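Local coordinates for protein peruvianin-I (Thevetia peruviana, PDB 6ORM) that probably hydrolyses proteins as a cysteine peptidase of laticifer latex, although its fold is that of a germin-like cupin with six chains in the assembly, at residues Val78-Gly83 with Val138-Asn144; Ala99-Leu105 with Lys119-Asp125; Glu106-Thr111 with Phe127-Leu133. All coordinates share one frame; numbering follows the deposited sequence.

Interaction 1: Val78-Gly83 with Val138-Asn144; sequences VLLPGG and VNVGTGN. With NAG (2-acetamido-2-deoxy-beta-D-glucopyranose), chain E.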
loop_
_atom_site.group_PDB
_atom_site.type_symbol
_atom_site.label_atom_id
_atom_site.label_comp_id
_atom_site.label_asym_id
_atom_site.label_seq_id
_atom_site.Cartn_x
_atom_site.Cartn_y
_atom_site.Cartn_z
ATOM N N VAL A 78 1.547 7.880 -30.866
ATOM C CA VAL A 78 1.264 7.875 -32.295
ATOM C C VAL A 78 2.468 7.282 -33.012
ATOM O O VAL A 78 3.609 7.692 -32.767
ATOM C CB VAL A 78 0.947 9.289 -32.814
ATOM C CG1 VAL A 78 0.714 9.273 -34.321
ATOM C CG2 VAL A 78 -0.263 9.859 -32.083
ATOM N N LEU A 79 2.211 6.318 -33.890
ATOM C CA LEU A 79 3.249 5.637 -34.650
ATOM C C LEU A 79 3.069 5.962 -36.124
ATOM O O LEU A 79 1.997 5.720 -36.689
ATOM C CB LEU A 79 3.193 4.126 -34.427
ATOM C CG LEU A 79 3.642 3.590 -33.067
ATOM C CD1 LEU A 79 3.301 2.113 -32.939
ATOM C CD2 LEU A 79 5.135 3.817 -32.867
ATOM N N LEU A 80 4.113 6.516 -36.739
ATOM C CA LEU A 80 4.136 6.668 -38.181
ATOM C C LEU A 80 4.080 5.292 -38.840
ATOM O O LEU A 80 4.307 4.272 -38.183
ATOM C CB LEU A 80 5.398 7.414 -38.609
ATOM C CG LEU A 80 5.527 8.854 -38.113
ATOM C CD1 LEU A 80 6.910 9.399 -38.420
ATOM C CD2 LEU A 80 4.450 9.729 -38.737
ATOM N N PRO A 81 3.755 5.233 -40.133
ATOM C CA PRO A 81 3.883 3.965 -40.859
ATOM C C PRO A 81 5.280 3.386 -40.685
ATOM O O PRO A 81 6.281 4.103 -40.739
ATOM C CB PRO A 81 3.605 4.362 -42.311
ATOM C CG PRO A 81 2.706 5.548 -42.198
ATOM C CD PRO A 81 3.155 6.290 -40.968
ATOM N N GLY A 82 5.341 2.075 -40.457
ATOM C CA GLY A 82 6.597 1.419 -40.163
ATOM C C GLY A 82 7.170 1.711 -38.795
ATOM O O GLY A 82 8.244 1.191 -38.469
ATOM N N GLY A 83 6.495 2.525 -37.981
ATOM C CA GLY A 83 7.048 2.910 -36.705
ATOM C C GLY A 83 6.875 1.840 -35.645
ATOM O O GLY A 83 6.002 0.974 -35.718
ATOM N N VAL A 138 4.258 -2.239 -32.542
ATOM C CA VAL A 138 4.666 -2.057 -33.930
ATOM C C VAL A 138 3.435 -1.696 -34.747
ATOM O O VAL A 138 2.378 -2.318 -34.603
ATOM C CB VAL A 138 5.353 -3.316 -34.504
ATOM C CG1 VAL A 138 5.769 -3.089 -35.957
ATOM C CG2 VAL A 138 6.558 -3.703 -33.656
ATOM N N ASN A 139 3.576 -0.688 -35.606
ATOM C CA ASN A 139 2.521 -0.291 -36.530
ATOM C C ASN A 139 2.475 -1.273 -37.698
ATOM O O ASN A 139 3.430 -1.363 -38.474
ATOM C CB ASN A 139 2.777 1.133 -37.022
ATOM C CG ASN A 139 1.626 1.694 -37.837
ATOM O OD1 ASN A 139 0.690 0.980 -38.198
ATOM N ND2 ASN A 139 1.695 2.986 -38.136
ATOM N N VAL A 140 1.371 -2.013 -37.820
ATOM C CA VAL A 140 1.200 -2.977 -38.900
ATOM C C VAL A 140 0.057 -2.603 -39.840
ATOM O O VAL A 140 -0.268 -3.369 -40.746
ATOM C CB VAL A 140 1.008 -4.405 -38.350
ATOM C CG1 VAL A 140 2.264 -4.861 -37.618
ATOM C CG2 VAL A 140 -0.209 -4.477 -37.437
ATOM N N GLY A 141 -0.571 -1.445 -39.636
ATOM C CA GLY A 141 -1.644 -0.984 -40.483
ATOM C C GLY A 141 -1.218 0.122 -41.430
ATOM O O GLY A 141 -0.035 0.429 -41.593
ATOM N N THR A 142 -2.217 0.712 -42.081
ATOM C CA THR A 142 -1.986 1.817 -42.997
ATOM C C THR A 142 -2.089 3.138 -42.242
ATOM O O THR A 142 -2.872 3.276 -41.297
ATOM C CB THR A 142 -2.986 1.800 -44.155
ATOM O OG1 THR A 142 -4.314 1.655 -43.637
ATOM C CG2 THR A 142 -2.685 0.655 -45.114
ATOM N N GLY A 143 -1.280 4.106 -42.665
ATOM C CA GLY A 143 -1.233 5.399 -42.007
ATOM C C GLY A 143 -0.692 5.326 -40.585
ATOM O O GLY A 143 0.029 4.402 -40.199
ATOM N N ASN A 144 -1.070 6.329 -39.794
ATOM C CA ASN A 144 -0.646 6.407 -38.405
ATOM C C ASN A 144 -1.463 5.467 -37.533
ATOM O O ASN A 144 -2.656 5.251 -37.761
ATOM C CB ASN A 144 -0.807 7.825 -37.857
ATOM C CG ASN A 144 0.136 8.824 -38.490
ATOM O OD1 ASN A 144 1.121 8.468 -39.137
ATOM N ND2 ASN A 144 -0.177 10.101 -38.299
HETATM C C1 NAG E . 0.553 11.240 -38.787
HETATM C C2 NAG E . -0.099 11.821 -40.037
HETATM C C3 NAG E . 0.634 13.091 -40.477
HETATM C C4 NAG E . 0.704 14.084 -39.323
HETATM C C5 NAG E . 1.314 13.413 -38.090
HETATM C C6 NAG E . 1.255 14.281 -36.855
HETATM C C7 NAG E . -1.310 10.397 -41.618
HETATM C C8 NAG E . -1.202 9.388 -42.721
HETATM N N2 NAG E . -0.156 10.844 -41.113
HETATM O O3 NAG E . -0.022 13.690 -41.593
HETATM O O4 NAG E . 1.500 15.203 -39.705
HETATM O O5 NAG E . 0.580 12.224 -37.764
HETATM O O6 NAG E . -0.082 14.420 -36.394
HETATM O O7 NAG E . -2.395 10.791 -41.202
HETATM O O HOH W 1 3.272 0.702 -40.631
#
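N139 reaches across to the turn that follows strand 73-79 and binds it through its amide. Its CG stands anti to the backbone N (chi1 -172°), which turns the amide towards the carbonyls of L80 and G143. ND2 gives a weak hydrogen bond to L80 O at 2.9 Å and a sounder one to G143 O at 3.0 Å, the latter close to the amide plane. On the other side of the group, OD1 accepts from G141 N, an Asx turn that fixes the amide's rotation and shapes its own loop. Asparagine suits the place because one flat group both donates and accepts. The backbone N139 N meets G83 O at 2.9 Å in an almost straight bond (173°).

L80 O also receives G83 N, closing a type II turn. P81 has the phi its first corner needs, and G82, with positive phi, takes the second. G83 is glycine for another reason: a CB there would run into L80 O. P81 lays its ring along the second loop, CG 3.5 Å from G143 O and CD 3.5 Å from N144 OD1.

N144 carries an N-linked NAG on ND2. With its CG anti to the carbonyl carbon (chi1 -68°), its side chain runs beside that of L80, whose CD2 lies 3.6 Å from N144 OD1. V78 CG1 covers N144 CB, and L79 CB packs against N139 CB at 4.0 Å.

L79 also packs on F147. Strand 73-79 lies between strands 54-57 and 145-151 in the five-stranded sheet, bonding to N55 through V78 and to A145 through L79. Strand 135-139 belongs to the three-stranded sheet with 104-109 and 116-121, where V138 pairs with L105, so the contact ties the ends of these two sheets together.

Interaction 2: Ala99-Leu105 with Lys119-Asp125; sequences ATEGEIL and KRLTPGD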
loop_
_atom_site.group_PDB
_atom_site.type_symbol
_atom_site.label_atom_id
_atom_site.label_comp_id
_atom_site.label_asym_id
_atom_site.label_seq_id
_atom_site.Cartn_x
_atom_site.Cartn_y
_atom_site.Cartn_z
ATOM N N ALA A 99 -6.187 0.856 -28.307
ATOM C CA ALA A 99 -5.982 1.274 -29.685
ATOM C C ALA A 99 -7.193 2.062 -30.168
ATOM O O ALA A 99 -8.339 1.679 -29.919
ATOM C CB ALA A 99 -5.752 0.059 -30.585
ATOM N N THR A 100 -6.934 3.184 -30.839
ATOM C CA THR A 100 -8.001 4.035 -31.356
ATOM C C THR A 100 -7.911 4.329 -32.848
ATOM O O THR A 100 -8.931 4.704 -33.438
ATOM C CB THR A 100 -8.043 5.369 -30.594
ATOM O OG1 THR A 100 -6.784 6.039 -30.727
ATOM C CG2 THR A 100 -8.332 5.129 -29.115
ATOM N N GLU A 101 -6.747 4.175 -33.475
ATOM C CA GLU A 101 -6.604 4.435 -34.901
ATOM C C GLU A 101 -5.543 3.500 -35.464
ATOM O O GLU A 101 -4.518 3.264 -34.822
ATOM C CB GLU A 101 -6.230 5.898 -35.162
ATOM C CG GLU A 101 -5.615 6.168 -36.526
ATOM C CD GLU A 101 -4.917 7.514 -36.590
ATOM O OE1 GLU A 101 -3.706 7.575 -36.264
ATOM O OE2 GLU A 101 -5.580 8.508 -36.962
ATOM N N GLY A 102 -5.798 2.966 -36.657
ATOM C CA GLY A 102 -4.833 2.085 -37.280
ATOM C C GLY A 102 -4.824 0.715 -36.626
ATOM O O GLY A 102 -5.770 0.302 -35.949
ATOM N N GLU A 103 -3.721 -0.002 -36.837
ATOM C CA GLU A 103 -3.564 -1.360 -36.338
ATOM C C GLU A 103 -2.135 -1.578 -35.872
ATOM O O GLU A 103 -1.184 -1.159 -36.539
ATOM C CB GLU A 103 -3.912 -2.414 -37.393
ATOM C CG GLU A 103 -5.352 -2.401 -37.841
ATOM C CD GLU A 103 -5.657 -3.542 -38.784
ATOM O OE1 GLU A 103 -4.806 -4.448 -38.916
ATOM O OE2 GLU A 103 -6.746 -3.528 -39.395
ATOM N N ILE A 104 -1.990 -2.238 -34.724
ATOM C CA ILE A 104 -0.694 -2.406 -34.085
ATOM C C ILE A 104 -0.509 -3.852 -33.653
ATOM O O ILE A 104 -1.475 -4.571 -33.375
ATOM C CB ILE A 104 -0.527 -1.475 -32.865
ATOM C CG1 ILE A 104 -1.692 -1.666 -31.890
ATOM C CG2 ILE A 104 -0.416 -0.032 -33.300
ATOM C CD1 ILE A 104 -1.617 -0.794 -30.656
ATOM N N LEU A 105 0.753 -4.273 -33.596
ATOM C CA LEU A 105 1.148 -5.460 -32.851
ATOM C C LEU A 105 1.606 -5.011 -31.471
ATOM O O LEU A 105 2.528 -4.198 -31.356
ATOM C CB LEU A 105 2.265 -6.219 -33.564
ATOM C CG LEU A 105 1.893 -7.161 -34.708
ATOM C CD1 LEU A 105 3.106 -7.988 -35.117
ATOM C CD2 LEU A 105 0.725 -8.060 -34.318
ATOM N N LYS A 119 -0.553 -9.750 -29.512
ATOM C CA LYS A 119 -1.804 -9.752 -30.254
ATOM C C LYS A 119 -1.822 -8.561 -31.200
ATOM O O LYS A 119 -1.198 -7.528 -30.938
ATOM C CB LYS A 119 -3.028 -9.688 -29.330
ATOM C CG LYS A 119 -3.273 -10.941 -28.504
ATOM C CD LYS A 119 -3.634 -12.137 -29.373
ATOM C CE LYS A 119 -4.978 -11.952 -30.054
ATOM N NZ LYS A 119 -5.354 -13.147 -30.866
ATOM N N ARG A 120 -2.537 -8.722 -32.308
ATOM C CA ARG A 120 -2.833 -7.607 -33.194
ATOM C C ARG A 120 -4.038 -6.849 -32.651
ATOM O O ARG A 120 -5.057 -7.456 -32.306
ATOM C CB ARG A 120 -3.104 -8.110 -34.612
ATOM C CG ARG A 120 -3.279 -7.013 -35.652
ATOM C CD ARG A 120 -4.747 -6.667 -35.857
ATOM N NE ARG A 120 -5.536 -7.828 -36.266
ATOM C CZ ARG A 120 -5.950 -8.054 -37.508
ATOM N NH1 ARG A 120 -5.656 -7.194 -38.474
ATOM N NH2 ARG A 120 -6.662 -9.138 -37.784
ATOM N N LEU A 121 -3.915 -5.524 -32.561
ATOM C CA LEU A 121 -4.969 -4.659 -32.049
ATOM C C LEU A 121 -5.503 -3.757 -33.154
ATOM O O LEU A 121 -4.738 -3.241 -33.973
ATOM C CB LEU A 121 -4.470 -3.789 -30.887
ATOM C CG LEU A 121 -3.712 -4.412 -29.710
ATOM C CD1 LEU A 121 -3.535 -3.383 -28.597
ATOM C CD2 LEU A 121 -4.409 -5.652 -29.188
ATOM N N THR A 122 -6.828 -3.593 -33.184
ATOM C CA THR A 122 -7.501 -2.628 -34.047
ATOM C C THR A 122 -8.286 -1.667 -33.152
ATOM O O THR A 122 -8.418 -1.940 -31.952
ATOM C CB THR A 122 -8.402 -3.352 -35.056
ATOM O OG1 THR A 122 -9.528 -3.922 -34.379
ATOM C CG2 THR A 122 -7.627 -4.452 -35.774
ATOM N N PRO A 123 -8.803 -0.544 -33.665
ATOM C CA PRO A 123 -9.439 0.449 -32.783
ATOM C C PRO A 123 -10.524 -0.158 -31.901
ATOM O O PRO A 123 -11.381 -0.912 -32.367
ATOM C CB PRO A 123 -10.021 1.468 -33.769
ATOM C CG PRO A 123 -9.125 1.385 -34.947
ATOM C CD PRO A 123 -8.764 -0.066 -35.063
ATOM N N GLY A 124 -10.480 0.177 -30.607
ATOM C CA GLY A 124 -11.385 -0.359 -29.615
ATOM C C GLY A 124 -10.767 -1.422 -28.729
ATOM O O GLY A 124 -11.235 -1.629 -27.600
ATOM N N ASP A 125 -9.739 -2.107 -29.228
ATOM C CA ASP A 125 -9.097 -3.188 -28.491
ATOM C C ASP A 125 -8.371 -2.665 -27.251
ATOM O O ASP A 125 -7.826 -1.558 -27.230
ATOM C CB ASP A 125 -8.088 -3.923 -29.389
ATOM C CG ASP A 125 -8.704 -5.051 -30.202
ATOM O OD1 ASP A 125 -9.554 -5.834 -29.688
ATOM O OD2 ASP A 125 -8.313 -5.144 -31.387
#
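I104 and L121 form the tight, buried part of this contact. Their backbones exchange two hydrogen bonds, L121 N to I104 O at 2.7 Å and I104 N to L121 O at 3.0 Å. I104 CG1 sits between its backbone N and carbonyl carbon (chi1 54°), which brings it to 3.6 Å from L121 CB, while the two CD1 methyls meet at 3.8 Å. A99 is small enough to slip its CB under the turning chain, 3.6 Å from T122 O, and its backbone bonds to G124 N and D125 O.

That turn, T122 to D125, is type II: P123 has the phi of the first corner, and at G124 (phi 104°) a CB would jam against the preceding carbonyl. D125 OD2 holds T122 N through its anti lone pair, and OD1 bonds S40 of the second subunit.

The outer side is looser. R120, exposed, bends its chain to bring NH1 to 2.9 Å from E103 OE1, a salt bridge in the guanidinium plane but above the carboxylate plane. The E103 stem runs beside T122, CG 3.7 Å from T122 CG2. An alanine in place of E103 would probably leave the R120 guanidinium without its mate and uncover the T122 methyl.

Strand 95-101, ending in a classic beta bulge (T100 and E101 facing T146), leads through G102, at positive phi, into the antiparallel hairpin 104-109/116-121 of the cupin fold.

Interaction 3: Glu106-Thr111 with Phe127-Leu133; sequences EGFYST and FIIPPGL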
loop_
_atom_site.group_PDB
_atom_site.type_symbol
_atom_site.label_atom_id
_atom_site.label_comp_id
_atom_site.label_asym_id
_atom_site.label_seq_id
_atom_site.Cartn_x
_atom_site.Cartn_y
_atom_site.Cartn_z
ATOM N N GLU A 106 0.952 -5.521 -30.432
ATOM C CA GLU A 106 1.254 -5.172 -29.051
ATOM C C GLU A 106 1.622 -6.443 -28.300
ATOM O O GLU A 106 0.876 -7.426 -28.342
ATOM C CB GLU A 106 0.054 -4.481 -28.394
ATOM C CG GLU A 106 0.275 -4.056 -26.955
ATOM C CD GLU A 106 1.089 -2.786 -26.837
ATOM O OE1 GLU A 106 1.046 -1.959 -27.773
ATOM O OE2 GLU A 106 1.766 -2.614 -25.803
ATOM N N GLY A 107 2.767 -6.432 -27.620
ATOM C CA GLY A 107 3.183 -7.601 -26.867
ATOM C C GLY A 107 4.027 -7.253 -25.662
ATOM O O GLY A 107 4.646 -6.188 -25.598
ATOM N N PHE A 108 4.042 -8.175 -24.696
ATOM C CA PHE A 108 4.946 -8.102 -23.557
ATOM C C PHE A 108 5.560 -9.474 -23.307
ATOM O O PHE A 108 5.019 -10.504 -23.715
ATOM C CB PHE A 108 4.240 -7.580 -22.289
ATOM C CG PHE A 108 3.364 -8.597 -21.598
ATOM C CD1 PHE A 108 3.888 -9.465 -20.649
ATOM C CD2 PHE A 108 2.009 -8.661 -21.874
ATOM C CE1 PHE A 108 3.082 -10.395 -20.011
ATOM C CE2 PHE A 108 1.195 -9.587 -21.236
ATOM C CZ PHE A 108 1.735 -10.453 -20.303
ATOM N N TYR A 109 6.712 -9.471 -22.634
ATOM C CA TYR A 109 7.424 -10.684 -22.249
ATOM C C TYR A 109 7.297 -10.896 -20.745
ATOM O O TYR A 109 7.482 -9.955 -19.966
ATOM C CB TYR A 109 8.905 -10.605 -22.633
ATOM C CG TYR A 109 9.161 -10.351 -24.100
ATOM C CD1 TYR A 109 9.104 -9.066 -24.621
ATOM C CD2 TYR A 109 9.469 -11.396 -24.963
ATOM C CE1 TYR A 109 9.342 -8.828 -25.961
ATOM C CE2 TYR A 109 9.710 -11.166 -26.305
ATOM C CZ TYR A 109 9.643 -9.879 -26.797
ATOM O OH TYR A 109 9.880 -9.642 -28.132
ATOM N N SER A 110 6.985 -12.127 -20.344
ATOM C CA SER A 110 6.917 -12.452 -18.930
ATOM C C SER A 110 8.317 -12.679 -18.360
ATOM O O SER A 110 9.314 -12.743 -19.082
ATOM C CB SER A 110 6.044 -13.685 -18.705
ATOM O OG SER A 110 6.759 -14.876 -18.983
ATOM N N THR A 111 8.382 -12.818 -17.037
ATOM C CA THR A 111 9.635 -13.136 -16.363
ATOM C C THR A 111 9.954 -14.625 -16.394
ATOM O O THR A 111 10.955 -15.040 -15.801
ATOM C CB THR A 111 9.599 -12.649 -14.912
ATOM O OG1 THR A 111 8.506 -13.268 -14.223
ATOM C CG2 THR A 111 9.445 -11.128 -14.856
ATOM N N PHE A 127 -5.401 -3.943 -24.288
ATOM C CA PHE A 127 -4.326 -4.887 -24.019
ATOM C C PHE A 127 -3.640 -4.440 -22.739
ATOM O O PHE A 127 -3.304 -3.261 -22.600
ATOM C CB PHE A 127 -3.338 -4.940 -25.191
ATOM C CG PHE A 127 -2.381 -6.100 -25.131
ATOM C CD1 PHE A 127 -1.155 -5.971 -24.496
ATOM C CD2 PHE A 127 -2.699 -7.310 -25.720
ATOM C CE1 PHE A 127 -0.267 -7.031 -24.446
ATOM C CE2 PHE A 127 -1.816 -8.375 -25.672
ATOM C CZ PHE A 127 -0.600 -8.235 -25.034
ATOM N N ILE A 128 -3.439 -5.371 -21.810
ATOM C CA ILE A 128 -2.919 -5.059 -20.482
ATOM C C ILE A 128 -1.467 -5.516 -20.393
ATOM O O ILE A 128 -1.136 -6.646 -20.772
ATOM C CB ILE A 128 -3.783 -5.687 -19.371
ATOM C CG1 ILE A 128 -3.252 -5.292 -17.990
ATOM C CG2 ILE A 128 -3.881 -7.205 -19.521
ATOM C CD1 ILE A 128 -3.479 -3.828 -17.645
ATOM N N ILE A 129 -0.602 -4.623 -19.929
ATOM C CA ILE A 129 0.818 -4.886 -19.707
ATOM C C ILE A 129 1.062 -4.897 -18.201
ATOM O O ILE A 129 0.866 -3.868 -17.542
ATOM C CB ILE A 129 1.705 -3.835 -20.393
ATOM C CG1 ILE A 129 1.632 -3.967 -21.914
ATOM C CG2 ILE A 129 3.148 -3.948 -19.915
ATOM C CD1 ILE A 129 1.303 -2.675 -22.598
ATOM N N PRO A 130 1.474 -6.018 -17.614
ATOM C CA PRO A 130 1.778 -6.042 -16.177
ATOM C C PRO A 130 2.926 -5.104 -15.848
ATOM O O PRO A 130 3.741 -4.776 -16.723
ATOM C CB PRO A 130 2.157 -7.510 -15.918
ATOM C CG PRO A 130 1.550 -8.270 -17.053
ATOM C CD PRO A 130 1.584 -7.350 -18.232
ATOM N N PRO A 131 3.027 -4.652 -14.597
ATOM C CA PRO A 131 4.000 -3.602 -14.262
ATOM C C PRO A 131 5.438 -4.048 -14.490
ATOM O O PRO A 131 5.840 -5.144 -14.090
ATOM C CB PRO A 131 3.727 -3.324 -12.778
ATOM C CG PRO A 131 3.058 -4.564 -12.274
ATOM C CD PRO A 131 2.233 -5.061 -13.426
ATOM N N GLY A 132 6.214 -3.179 -15.137
ATOM C CA GLY A 132 7.641 -3.367 -15.274
ATOM C C GLY A 132 8.072 -4.312 -16.372
ATOM O O GLY A 132 9.279 -4.428 -16.625
ATOM N N LEU A 133 7.137 -4.989 -17.034
ATOM C CA LEU A 133 7.497 -6.025 -17.988
ATOM C C LEU A 133 7.828 -5.418 -19.345
ATOM O O LEU A 133 7.181 -4.468 -19.798
ATOM C CB LEU A 133 6.365 -7.045 -18.129
ATOM C CG LEU A 133 6.034 -7.861 -16.878
ATOM C CD1 LEU A 133 5.180 -9.072 -17.237
ATOM C CD2 LEU A 133 7.307 -8.288 -16.151
#
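E106 sets its buried carboxylate between a polar and an apolar neighbour: OE1 is hydrogen-bonded to T137 OG1, while OE2 presses against I129 CD1 at 3.2 Å. The chain bends at chi2, which leaves its aliphatic part over F127, CG 3.4 Å from F127 CD1. Glutamate suits the place: its methylenes pack on the ring while its carboxylate reaches the T137 hydroxyl. Its backbone O lies over one face of the F127 ring, towards the rim.

F108 fills the middle of the contact. Its CG stands between the backbone N and the carbonyl carbon (chi1 77°), sending the ring towards the facing strand. P130 CD sits over the ring centre at 3.6 Å, only 6° from the normal, a CH-pi contact that a proline, with its polarised CD hydrogens, makes well. F127 CE1 comes to the edge of the same ring, 3.8 Å from F108 CD2. At the other end L133 CD1 lies 3.7 Å from F108 CD1. L133 also lays CB against Y109 O at 3.6 Å, and its CD2 meets T111 CG2 at 3.8 Å, filling the corner where the loop turns back. P131 and G132 form the corners of the type II turn that brings it there.

The axes of the short segments 106-109 and 127-129, one from each sheet, come within 7.8 Å at an angle of 28°. Strand 104-109 runs between 116-121 and 135-139, and its F108 also meets Y117 and, edge-to-face, F37 of the second subunit. Strand 126-129 lies beside 95-101, and at F127 its sheet continues into a strand of the second subunit.

Overall arrangement
All three contacts lie within the cupin range and join parts of its facing sheets. Along the chain, interactions 2 and 3 are both nested in the loop closed by interaction 1, and their own segments alternate. Strand 104-109 serves both of them, and its neighbour 135-139 leads into interaction 1. Interactions 1 and 2 touch, their centres about 10 Å apart; interaction 3 touches interaction 2, with about 16 Å between centres, and its centre lies about 20 Å from that of interaction 1. Interaction 1 lies beside a glycan and no other chain of the assembly touches its segments, while interactions 2 and 3 both border the second subunit and interaction 3 a third, consistent with a germin-like hexamer.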